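Local coordinates for flagellar basal body protein (Helicobacter pylori, PDB 5NPY), which probably forms part of the flagellar hook, the curved segment that joins the rod of the basal body to the filament, at residues F224-I229 with K277-Q283; G291-I297 with L309-P315; R246-V250 with F262-G267. All coordinates share one frame; numbering follows the deposited sequence.

Contact 1. Residues F224-I229 with K277-Q283; sequences FLNQDI and KTLGDLQ. With 144 (tris-hydroxymethyl-methyl-ammonium), chain B.
Leu279, the first residue of helix 279-289, drives its side chain into the angle between Phe224 and Ile229. Its CB lies 3.3 Å from Phe224 O, and CG lies near both Phe224 O and Gln227 O. There the chain forks: Leu279 CD1 comes to 3.6 Å from Phe224 CD1, the two side chains crossing at about a right angle, while CD2 turns to CG1 and CD1 of Ile229. With CG anti to the carbonyl carbon (chi1 -69°) both branches face segment 224-229, and a branched aliphatic residue suits a place with an apolar partner for each methyl. Gln283, one turn on, brings NE2 to the edge of the Phe224 ring, and that nitrogen is hydrogen-bonded to Leu294 O.

The helix start is held by its backbone. Gly280 N donates to Leu225 O at 2.7 Å; Gly280, having no side chain, lets the two backbones come this close. Leu279 N donates to Gln227 O, and Ile229 N to Lys277 O. Thr278 and Asp281 form a capping box: Asp281 N donates to Thr278 OG1 at 2.8 Å, and Thr278 N to Asp281 OD2. Lys277 bends at its last torsion to place NZ 3.0 Å from Asp228 OD1, above the carboxylate plane. Tyr266 OH is hydrogen-bonded to both Lys277 NZ and Asp228 OD2, and Asn226, close by, lines the pocket of the bound tris-hydroxymethyl-methyl-ammonium. Leu279 N and Gly280 N are thus taken up by carbonyl oxygens of segment 224-229, and the buried carboxylate of Asp228, offset by a lysine, is probably kept ionised.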
loop_
_atom_site.group_PDB
_atom_site.type_symbol
_atom_site.label_atom_id
_atom_site.label_comp_id
_atom_site.label_asym_id
_atom_site.label_seq_id
_atom_site.Cartn_x
_atom_site.Cartn_y
_atom_site.Cartn_z
ATOM N N PHE A 224 -16.303 13.592 21.756
ATOM C CA PHE A 224 -16.306 13.271 23.177
ATOM C C PHE A 224 -17.490 12.367 23.542
ATOM O O PHE A 224 -17.317 11.359 24.242
ATOM C CB PHE A 224 -16.291 14.582 23.973
ATOM C CG PHE A 224 -16.738 14.454 25.402
ATOM C CD1 PHE A 224 -15.914 13.873 26.356
ATOM C CD2 PHE A 224 -17.969 14.952 25.801
ATOM C CE1 PHE A 224 -16.307 13.768 27.680
ATOM C CE2 PHE A 224 -18.381 14.853 27.128
ATOM C CZ PHE A 224 -17.550 14.261 28.074
ATOM N N LEU A 225 -18.684 12.657 23.017
ATOM C CA LEU A 225 -19.846 11.884 23.449
ATOM C C LEU A 225 -19.775 10.442 22.964
ATOM O O LEU A 225 -20.161 9.523 23.706
ATOM C CB LEU A 225 -21.148 12.538 22.984
ATOM C CG LEU A 225 -21.466 13.841 23.721
ATOM C CD1 LEU A 225 -22.806 14.411 23.278
ATOM C CD2 LEU A 225 -21.405 13.641 25.242
ATOM N N ASN A 226 -19.265 10.226 21.739
ATOM C CA ASN A 226 -19.296 8.933 21.063
ATOM C C ASN A 226 -18.025 8.098 21.256
ATOM O O ASN A 226 -17.892 7.054 20.611
ATOM C CB ASN A 226 -19.555 9.120 19.559
ATOM C CG ASN A 226 -20.912 9.766 19.271
ATOM O OD1 ASN A 226 -21.786 9.828 20.146
ATOM N ND2 ASN A 226 -21.095 10.247 18.036
ATOM N N GLN A 227 -17.097 8.532 22.103
ATOM C CA GLN A 227 -15.874 7.778 22.329
ATOM C C GLN A 227 -16.146 6.648 23.319
ATOM O O GLN A 227 -16.638 6.874 24.422
ATOM C CB GLN A 227 -14.755 8.692 22.821
ATOM C CG GLN A 227 -13.438 8.004 23.104
ATOM C CD GLN A 227 -12.713 7.666 21.849
ATOM O OE1 GLN A 227 -13.064 8.141 20.742
ATOM N NE2 GLN A 227 -11.702 6.801 21.981
ATOM N N ASP A 228 -15.887 5.428 22.887
ATOM C CA ASP A 228 -15.924 4.266 23.764
ATOM C C ASP A 228 -14.907 4.461 24.906
ATOM O O ASP A 228 -13.712 4.677 24.669
ATOM C CB ASP A 228 -15.614 3.016 22.919
ATOM C CG ASP A 228 -15.680 1.694 23.714
ATOM O OD1 ASP A 228 -15.684 0.629 23.062
ATOM O OD2 ASP A 228 -15.700 1.701 24.963
ATOM N N ILE A 229 -15.390 4.428 26.146
ATOM C CA ILE A 229 -14.516 4.645 27.301
ATOM C C ILE A 229 -13.434 3.559 27.413
ATOM O O ILE A 229 -12.370 3.805 27.992
ATOM C CB ILE A 229 -15.372 4.745 28.582
ATOM C CG1 ILE A 229 -14.561 5.319 29.736
ATOM C CG2 ILE A 229 -15.972 3.383 28.971
ATOM C CD1 ILE A 229 -15.384 5.571 30.969
ATOM N N LYS A 277 -21.368 2.396 27.411
ATOM C CA LYS A 277 -20.238 2.047 26.573
ATOM C C LYS A 277 -19.413 3.298 26.277
ATOM O O LYS A 277 -18.185 3.288 26.453
ATOM C CB LYS A 277 -20.718 1.418 25.277
ATOM C CG LYS A 277 -19.582 0.972 24.377
ATOM C CD LYS A 277 -20.028 -0.125 23.501
ATOM C CE LYS A 277 -18.981 -0.398 22.427
ATOM N NZ LYS A 277 -17.922 -1.338 22.872
ATOM N N THR A 278 -20.070 4.387 25.857
ATOM C CA THR A 278 -19.394 5.628 25.483
ATOM C C THR A 278 -19.351 6.595 26.648
ATOM O O THR A 278 -20.066 6.446 27.637
ATOM C CB THR A 278 -20.099 6.335 24.325
ATOM O OG1 THR A 278 -21.371 6.801 24.791
ATOM C CG2 THR A 278 -20.267 5.426 23.110
ATOM N N LEU A 279 -18.556 7.654 26.474
ATOM C CA LEU A 279 -18.556 8.736 27.456
ATOM C C LEU A 279 -19.919 9.410 27.512
ATOM O O LEU A 279 -20.378 9.819 28.589
ATOM C CB LEU A 279 -17.461 9.758 27.127
ATOM C CG LEU A 279 -16.005 9.313 27.305
ATOM C CD1 LEU A 279 -15.079 10.403 26.807
ATOM C CD2 LEU A 279 -15.706 8.958 28.764
ATOM N N GLY A 280 -20.577 9.537 26.352
ATOM C CA GLY A 280 -21.940 10.029 26.334
ATOM C C GLY A 280 -22.886 9.149 27.131
ATOM O O GLY A 280 -23.607 9.634 28.005
ATOM N N ASP A 281 -22.882 7.836 26.858
ATOM C CA ASP A 281 -23.753 6.951 27.637
ATOM C C ASP A 281 -23.517 7.126 29.132
ATOM O O ASP A 281 -24.469 7.112 29.919
ATOM C CB ASP A 281 -23.568 5.458 27.297
ATOM C CG ASP A 281 -23.718 5.136 25.839
ATOM O OD1 ASP A 281 -24.659 5.699 25.253
ATOM O OD2 ASP A 281 -23.049 4.195 25.327
ATOM N N LEU A 282 -22.250 7.291 29.554
ATOM C CA LEU A 282 -22.007 7.433 30.992
ATOM C C LEU A 282 -22.461 8.800 31.497
ATOM O O LEU A 282 -22.973 8.922 32.621
ATOM C CB LEU A 282 -20.534 7.184 31.306
ATOM C CG LEU A 282 -20.122 7.484 32.753
ATOM C CD1 LEU A 282 -20.792 6.475 33.649
ATOM C CD2 LEU A 282 -18.631 7.417 32.939
ATOM N N GLN A 283 -22.288 9.831 30.678
ATOM C CA GLN A 283 -22.751 11.158 31.065
ATOM C C GLN A 283 -24.258 11.158 31.317
ATOM O O GLN A 283 -24.732 11.596 32.374
ATOM C CB GLN A 283 -22.377 12.151 29.968
ATOM C CG GLN A 283 -22.830 13.568 30.200
ATOM C CD GLN A 283 -22.740 14.414 28.945
ATOM O OE1 GLN A 283 -23.495 14.205 27.990
ATOM N NE2 GLN A 283 -21.800 15.369 28.932
HETATM C C1 144 B . -19.368 5.816 15.201
HETATM N N 144 B . -18.033 6.066 15.745
HETATM C C2 144 B . -18.140 6.872 16.961
HETATM O O2 144 B . -18.325 8.245 16.718
HETATM C C3 144 B . -17.219 6.779 14.768
HETATM O O3 144 B . -15.848 6.644 15.073
HETATM C C4 144 B . -17.306 4.836 16.102
HETATM O O4 144 B . -17.961 3.594 15.967
HETATM O O HOH W 1 -22.766 7.800 22.676
#

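Contact 2. Residues G291-I297 with L309-P315; sequences GLDLNLI and LLEIANP
Leu309 opens its strand opposite Ile297, and the two residues exchange backbone bonds in both directions, Leu309 N to Ile297 O at 2.8 Å and Ile297 N to Leu309 O. Ile297 CG1 stands between its own backbone N and carbonyl carbon (chi1 57°), a torsion that puts it 3.5 Å from Leu309 O, beside Leu309 CB. Leu310, in the next, non-hydrogen-bonded pair, turns to the other face, where its CD2 is 4.2 Å from Leu296 CD1. Glu311 returns to the face of Ile297 and makes the middle pair, Asn295 N donating to Glu311 O and Glu311 N to Asn295 O. Its extended chain passes Ile297 at about a right angle: Glu311 CB lies 4.0 Å from Ile297 CG1, and the carboxylate, turned 72° from the Asn295 amide, brings Glu311 OE1 3.4 Å from Ile297 CG2.

Ile312 again faces inward: its CG2, anti to the backbone N, meets Leu292 CD1 at 3.8 Å, and CG1 approaches Leu294 CD1. Ala313 pairs with Asp293 through two bonds, the one from Asp293 N to Ala313 O being nearly straight at 176°. After Asn314, which turns away and is hydrogen-bonded through ND2 to Leu341 O, Pro315, which has no N-H, lies beyond the last pair; Pro315 CG packs on Asp293 OD1 at 3.3 Å. The face of Leu294, Leu296, Leu310 and Ile312 looks onto helix 279-289, through Leu279, Leu282 and Leu286, and onto Phe322 of strand 320-325; Leu292 packs on Ile320 and Phe322 of that strand, while strand 346-364 pairs with strand 308-313 along its other edge.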
loop_
_atom_site.group_PDB
_atom_site.type_symbol
_atom_site.label_atom_id
_atom_site.label_comp_id
_atom_site.label_asym_id
_atom_site.label_seq_id
_atom_site.Cartn_x
_atom_site.Cartn_y
_atom_site.Cartn_z
ATOM N N GLY A 291 -27.298 13.952 40.428
ATOM C CA GLY A 291 -27.490 15.258 39.840
ATOM C C GLY A 291 -26.315 15.747 39.029
ATOM O O GLY A 291 -26.355 16.879 38.532
ATOM N N LEU A 292 -25.282 14.923 38.862
ATOM C CA LEU A 292 -23.952 15.399 38.527
ATOM C C LEU A 292 -23.709 15.394 37.022
ATOM O O LEU A 292 -24.275 14.587 36.272
ATOM C CB LEU A 292 -22.896 14.546 39.231
ATOM C CG LEU A 292 -23.209 14.241 40.699
ATOM C CD1 LEU A 292 -22.118 13.396 41.323
ATOM C CD2 LEU A 292 -23.405 15.524 41.482
ATOM N N ASP A 293 -22.856 16.323 36.590
ATOM C CA ASP A 293 -22.454 16.455 35.198
ATOM C C ASP A 293 -21.098 15.798 34.987
ATOM O O ASP A 293 -20.173 16.011 35.777
ATOM C CB ASP A 293 -22.366 17.925 34.789
ATOM C CG ASP A 293 -23.717 18.542 34.535
ATOM O OD1 ASP A 293 -23.832 19.764 34.735
ATOM O OD2 ASP A 293 -24.656 17.814 34.134
ATOM N N LEU A 294 -20.984 15.012 33.917
ATOM C CA LEU A 294 -19.705 14.497 33.438
ATOM C C LEU A 294 -19.249 15.335 32.242
ATOM O O LEU A 294 -19.825 15.232 31.149
ATOM C CB LEU A 294 -19.825 13.029 33.048
ATOM C CG LEU A 294 -18.491 12.509 32.533
ATOM C CD1 LEU A 294 -17.471 12.581 33.675
ATOM C CD2 LEU A 294 -18.636 11.112 31.966
ATOM N N ASN A 295 -18.211 16.154 32.447
ATOM C CA ASN A 295 -17.760 17.134 31.465
ATOM C C ASN A 295 -16.350 16.822 30.969
ATOM O O ASN A 295 -15.522 16.267 31.699
ATOM C CB ASN A 295 -17.762 18.553 32.063
ATOM C CG ASN A 295 -19.162 19.046 32.425
ATOM O OD1 ASN A 295 -19.374 19.595 33.508
ATOM N ND2 ASN A 295 -20.123 18.847 31.516
ATOM N N LEU A 296 -16.085 17.203 29.718
ATOM C CA LEU A 296 -14.728 17.303 29.187
ATOM C C LEU A 296 -14.198 18.726 29.390
ATOM O O LEU A 296 -14.828 19.694 28.939
ATOM C CB LEU A 296 -14.710 16.940 27.707
ATOM C CG LEU A 296 -13.326 16.912 27.062
ATOM C CD1 LEU A 296 -12.547 15.755 27.605
ATOM C CD2 LEU A 296 -13.450 16.834 25.555
ATOM N N ILE A 297 -13.038 18.854 30.054
ATOM C CA ILE A 297 -12.426 20.155 30.331
ATOM C C ILE A 297 -10.943 20.151 29.951
ATOM O O ILE A 297 -10.292 19.108 29.851
ATOM C CB ILE A 297 -12.579 20.578 31.816
ATOM C CG1 ILE A 297 -11.978 19.522 32.744
ATOM C CG2 ILE A 297 -14.026 20.825 32.185
ATOM C CD1 ILE A 297 -11.395 20.082 34.006
ATOM N N LEU A 309 -9.080 16.662 30.626
ATOM C CA LEU A 309 -9.536 15.888 31.767
ATOM C C LEU A 309 -11.036 15.694 31.684
ATOM O O LEU A 309 -11.744 16.454 31.015
ATOM C CB LEU A 309 -9.220 16.573 33.112
ATOM C CG LEU A 309 -7.867 17.254 33.264
ATOM C CD1 LEU A 309 -7.874 18.091 34.523
ATOM C CD2 LEU A 309 -6.786 16.196 33.338
ATOM N N LEU A 310 -11.504 14.668 32.395
ATOM C CA LEU A 310 -12.906 14.502 32.740
ATOM C C LEU A 310 -13.171 15.141 34.101
ATOM O O LEU A 310 -12.289 15.211 34.965
ATOM C CB LEU A 310 -13.294 13.021 32.770
ATOM C CG LEU A 310 -13.112 12.249 31.465
ATOM C CD1 LEU A 310 -13.497 10.786 31.676
ATOM C CD2 LEU A 310 -13.928 12.857 30.325
ATOM N N GLU A 311 -14.404 15.603 34.292
ATOM C CA GLU A 311 -14.740 16.367 35.483
ATOM C C GLU A 311 -16.153 16.035 35.928
ATOM O O GLU A 311 -17.095 16.141 35.137
ATOM C CB GLU A 311 -14.605 17.864 35.199
ATOM C CG GLU A 311 -15.243 18.761 36.230
ATOM C CD GLU A 311 -15.436 20.170 35.717
ATOM O OE1 GLU A 311 -16.184 20.342 34.722
ATOM O OE2 GLU A 311 -14.819 21.093 36.293
ATOM N N ILE A 312 -16.301 15.640 37.187
ATOM C CA ILE A 312 -17.609 15.405 37.784
ATOM C C ILE A 312 -17.974 16.655 38.569
ATOM O O ILE A 312 -17.313 17.000 39.553
ATOM C CB ILE A 312 -17.615 14.158 38.673
ATOM C CG1 ILE A 312 -17.001 12.983 37.919
ATOM C CG2 ILE A 312 -19.046 13.805 39.095
ATOM C CD1 ILE A 312 -16.947 11.718 38.739
ATOM N N ALA A 313 -19.022 17.346 38.124
ATOM C CA ALA A 313 -19.371 18.660 38.635
ATOM C C ALA A 313 -20.830 18.689 39.065
ATOM O O ALA A 313 -21.689 18.033 38.468
ATOM C CB ALA A 313 -19.125 19.750 37.579
ATOM N N ASN A 314 -21.097 19.458 40.120
ATOM C CA ASN A 314 -22.456 19.731 40.552
ATOM C C ASN A 314 -22.882 21.052 39.949
ATOM O O ASN A 314 -22.236 22.074 40.225
ATOM C CB ASN A 314 -22.538 19.789 42.070
ATOM C CG ASN A 314 -23.936 20.112 42.570
ATOM O OD1 ASN A 314 -24.865 20.273 41.787
ATOM N ND2 ASN A 314 -24.091 20.186 43.888
ATOM N N PRO A 315 -23.937 21.094 39.119
ATOM C CA PRO A 315 -24.314 22.363 38.485
ATOM C C PRO A 315 -25.060 23.298 39.432
ATOM O O PRO A 315 -24.881 24.519 39.372
ATOM C CB PRO A 315 -25.195 21.920 37.305
ATOM C CG PRO A 315 -25.442 20.422 37.487
ATOM C CD PRO A 315 -24.895 20.019 38.809
#

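Contact 3. Residues R246-V250 with F262-G267; sequences RKLNV and FVFTYG
Strands 247-250 and 262-266 run antiparallel, their axes 4.7 Å apart at closest approach, with paired backbone bonds between Leu248 and Phe264 and between Val250 and Phe262. On one face the side chains are apolar. Val250 CG1, placed between its backbone N and carbonyl carbon (chi1 49°), touches Phe262 CB at 3.5 Å and lies over one face of the Phe264 ring, a CH-pi contact 4.0 Å from the ring centroid. Valine, branched at CB, puts a methyl against both phenylalanines. On the other face Lys247, bent at its second and fourth torsions, runs alongside Thr265 and gives NZ to Thr265 OG1 at 2.8 Å, while Lys247 CD touches Val263 CG1. A long, flexible chain lets the lysine reach along a face near solvent.

Arg246, just before the strand, accepts from Tyr266 N with its own O and donates NH1 to Tyr266 O at 2.8 Å, from above the carbonyl plane but within the guanidinium plane. NH1 also lies at the edge of the Tyr266 ring. NH2 forms a salt bridge with Asp384; with a partner for each nitrogen, rotation of the group is limited. The two strands form a beta hairpin within a mixed sheet, its apolar face packed on helix 279-289 through Leu248 and Phe264.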
loop_
_atom_site.group_PDB
_atom_site.type_symbol
_atom_site.label_atom_id
_atom_site.label_comp_id
_atom_site.label_asym_id
_atom_site.label_seq_id
_atom_site.Cartn_x
_atom_site.Cartn_y
_atom_site.Cartn_z
ATOM N N ARG A 246 -16.008 -3.970 34.604
ATOM C CA ARG A 246 -17.213 -3.341 34.071
ATOM C C ARG A 246 -17.998 -2.521 35.096
ATOM O O ARG A 246 -18.783 -1.655 34.691
ATOM C CB ARG A 246 -18.136 -4.419 33.473
ATOM C CG ARG A 246 -17.428 -5.359 32.452
ATOM C CD ARG A 246 -18.374 -6.357 31.821
ATOM N NE ARG A 246 -17.734 -7.063 30.708
ATOM C CZ ARG A 246 -17.830 -6.644 29.459
ATOM N NH1 ARG A 246 -18.519 -5.519 29.207
ATOM N NH2 ARG A 246 -17.220 -7.329 28.497
ATOM N N LYS A 247 -17.825 -2.764 36.399
ATOM C CA LYS A 247 -18.721 -2.214 37.408
ATOM C C LYS A 247 -18.246 -0.850 37.889
ATOM O O LYS A 247 -17.069 -0.669 38.222
ATOM C CB LYS A 247 -18.843 -3.161 38.600
ATOM C CG LYS A 247 -19.498 -4.500 38.296
ATOM C CD LYS A 247 -20.963 -4.336 37.914
ATOM C CE LYS A 247 -21.666 -5.687 37.800
ATOM N NZ LYS A 247 -22.364 -5.860 36.484
ATOM N N LEU A 248 -19.177 0.098 37.940
ATOM C CA LEU A 248 -18.985 1.407 38.549
ATOM C C LEU A 248 -20.048 1.580 39.618
ATOM O O LEU A 248 -21.240 1.614 39.298
ATOM C CB LEU A 248 -19.117 2.530 37.522
ATOM C CG LEU A 248 -17.907 3.098 36.789
ATOM C CD1 LEU A 248 -18.388 4.144 35.791
ATOM C CD2 LEU A 248 -16.937 3.732 37.727
ATOM N N ASN A 249 -19.622 1.692 40.880
ATOM C CA ASN A 249 -20.531 1.926 41.995
ATOM C C ASN A 249 -20.545 3.412 42.330
ATOM O O ASN A 249 -19.502 3.994 42.640
ATOM C CB ASN A 249 -20.123 1.114 43.220
ATOM C CG ASN A 249 -19.659 -0.269 42.863
ATOM O OD1 ASN A 249 -18.481 -0.480 42.578
ATOM N ND2 ASN A 249 -20.579 -1.229 42.875
ATOM N N VAL A 250 -21.723 4.016 42.277
ATOM C CA VAL A 250 -21.901 5.428 42.582
ATOM C C VAL A 250 -22.966 5.553 43.659
ATOM O O VAL A 250 -23.978 4.842 43.630
ATOM C CB VAL A 250 -22.278 6.225 41.315
ATOM C CG1 VAL A 250 -23.407 5.529 40.583
ATOM C CG2 VAL A 250 -22.630 7.675 41.657
ATOM N N PHE A 262 -26.060 3.099 43.487
ATOM C CA PHE A 262 -26.346 2.782 42.090
ATOM C C PHE A 262 -25.189 1.980 41.509
ATOM O O PHE A 262 -24.028 2.213 41.840
ATOM C CB PHE A 262 -26.512 4.029 41.210
ATOM C CG PHE A 262 -27.538 4.997 41.694
ATOM C CD1 PHE A 262 -28.840 4.933 41.225
ATOM C CD2 PHE A 262 -27.198 5.992 42.593
ATOM C CE1 PHE A 262 -29.785 5.828 41.660
ATOM C CE2 PHE A 262 -28.136 6.889 43.031
ATOM C CZ PHE A 262 -29.435 6.805 42.568
ATOM N N VAL A 263 -25.506 1.059 40.611
ATOM C CA VAL A 263 -24.494 0.315 39.875
ATOM C C VAL A 263 -24.684 0.570 38.386
ATOM O O VAL A 263 -25.765 0.326 37.838
ATOM C CB VAL A 263 -24.541 -1.187 40.180
ATOM C CG1 VAL A 263 -23.513 -1.918 39.327
ATOM C CG2 VAL A 263 -24.267 -1.428 41.658
ATOM N N PHE A 264 -23.636 1.070 37.743
ATOM C CA PHE A 264 -23.528 1.134 36.300
ATOM C C PHE A 264 -22.544 0.059 35.851
ATOM O O PHE A 264 -21.600 -0.276 36.576
ATOM C CB PHE A 264 -23.041 2.509 35.838
ATOM C CG PHE A 264 -23.826 3.664 36.389
ATOM C CD1 PHE A 264 -25.106 3.494 36.889
ATOM C CD2 PHE A 264 -23.283 4.934 36.379
ATOM C CE1 PHE A 264 -25.831 4.566 37.381
ATOM C CE2 PHE A 264 -24.007 6.029 36.866
ATOM C CZ PHE A 264 -25.285 5.845 37.363
ATOM N N THR A 265 -22.770 -0.487 34.655
ATOM C CA THR A 265 -21.988 -1.605 34.140
ATOM C C THR A 265 -21.587 -1.348 32.693
ATOM O O THR A 265 -22.434 -1.008 31.863
ATOM C CB THR A 265 -22.775 -2.922 34.217
ATOM O OG1 THR A 265 -23.064 -3.250 35.583
ATOM C CG2 THR A 265 -22.004 -4.054 33.559
ATOM N N TYR A 266 -20.309 -1.550 32.384
ATOM C CA TYR A 266 -19.848 -1.382 31.017
ATOM C C TYR A 266 -20.367 -2.510 30.142
ATOM O O TYR A 266 -20.264 -3.691 30.501
ATOM C CB TYR A 266 -18.321 -1.322 30.952
ATOM C CG TYR A 266 -17.795 -1.172 29.541
ATOM C CD1 TYR A 266 -17.409 -2.289 28.792
ATOM C CD2 TYR A 266 -17.699 0.092 28.941
ATOM C CE1 TYR A 266 -16.942 -2.154 27.481
ATOM C CE2 TYR A 266 -17.219 0.235 27.631
ATOM C CZ TYR A 266 -16.837 -0.889 26.916
ATOM O OH TYR A 266 -16.371 -0.764 25.637
ATOM N N GLY A 267 -20.886 -2.138 28.981
ATOM C CA GLY A 267 -21.407 -3.095 28.025
ATOM C C GLY A 267 -22.364 -2.417 27.063
ATOM O O GLY A 267 -22.593 -1.209 27.122
#

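How the contacts relate
From the N terminus, the chain leaves helix 221-226 and first runs through hairpin 247-266, whose pairing, contact 3, closes a short loop of its own. Only afterwards does it come back to segment 224-229, where contact 1 closes the long loop with contact 3 wholly within it. It then follows helix 279-289 into the hairpin of contact 2, a separate loop further on in series. Contact 1 links the other two, sharing polar and apolar contacts with both hairpins; on the side of contact 2, Phe224 packs on Leu296 and Leu310. Contacts 2 and 3 do not touch, their nearest atoms being about 6 Å apart, and helix 279-289 packs against both hairpins.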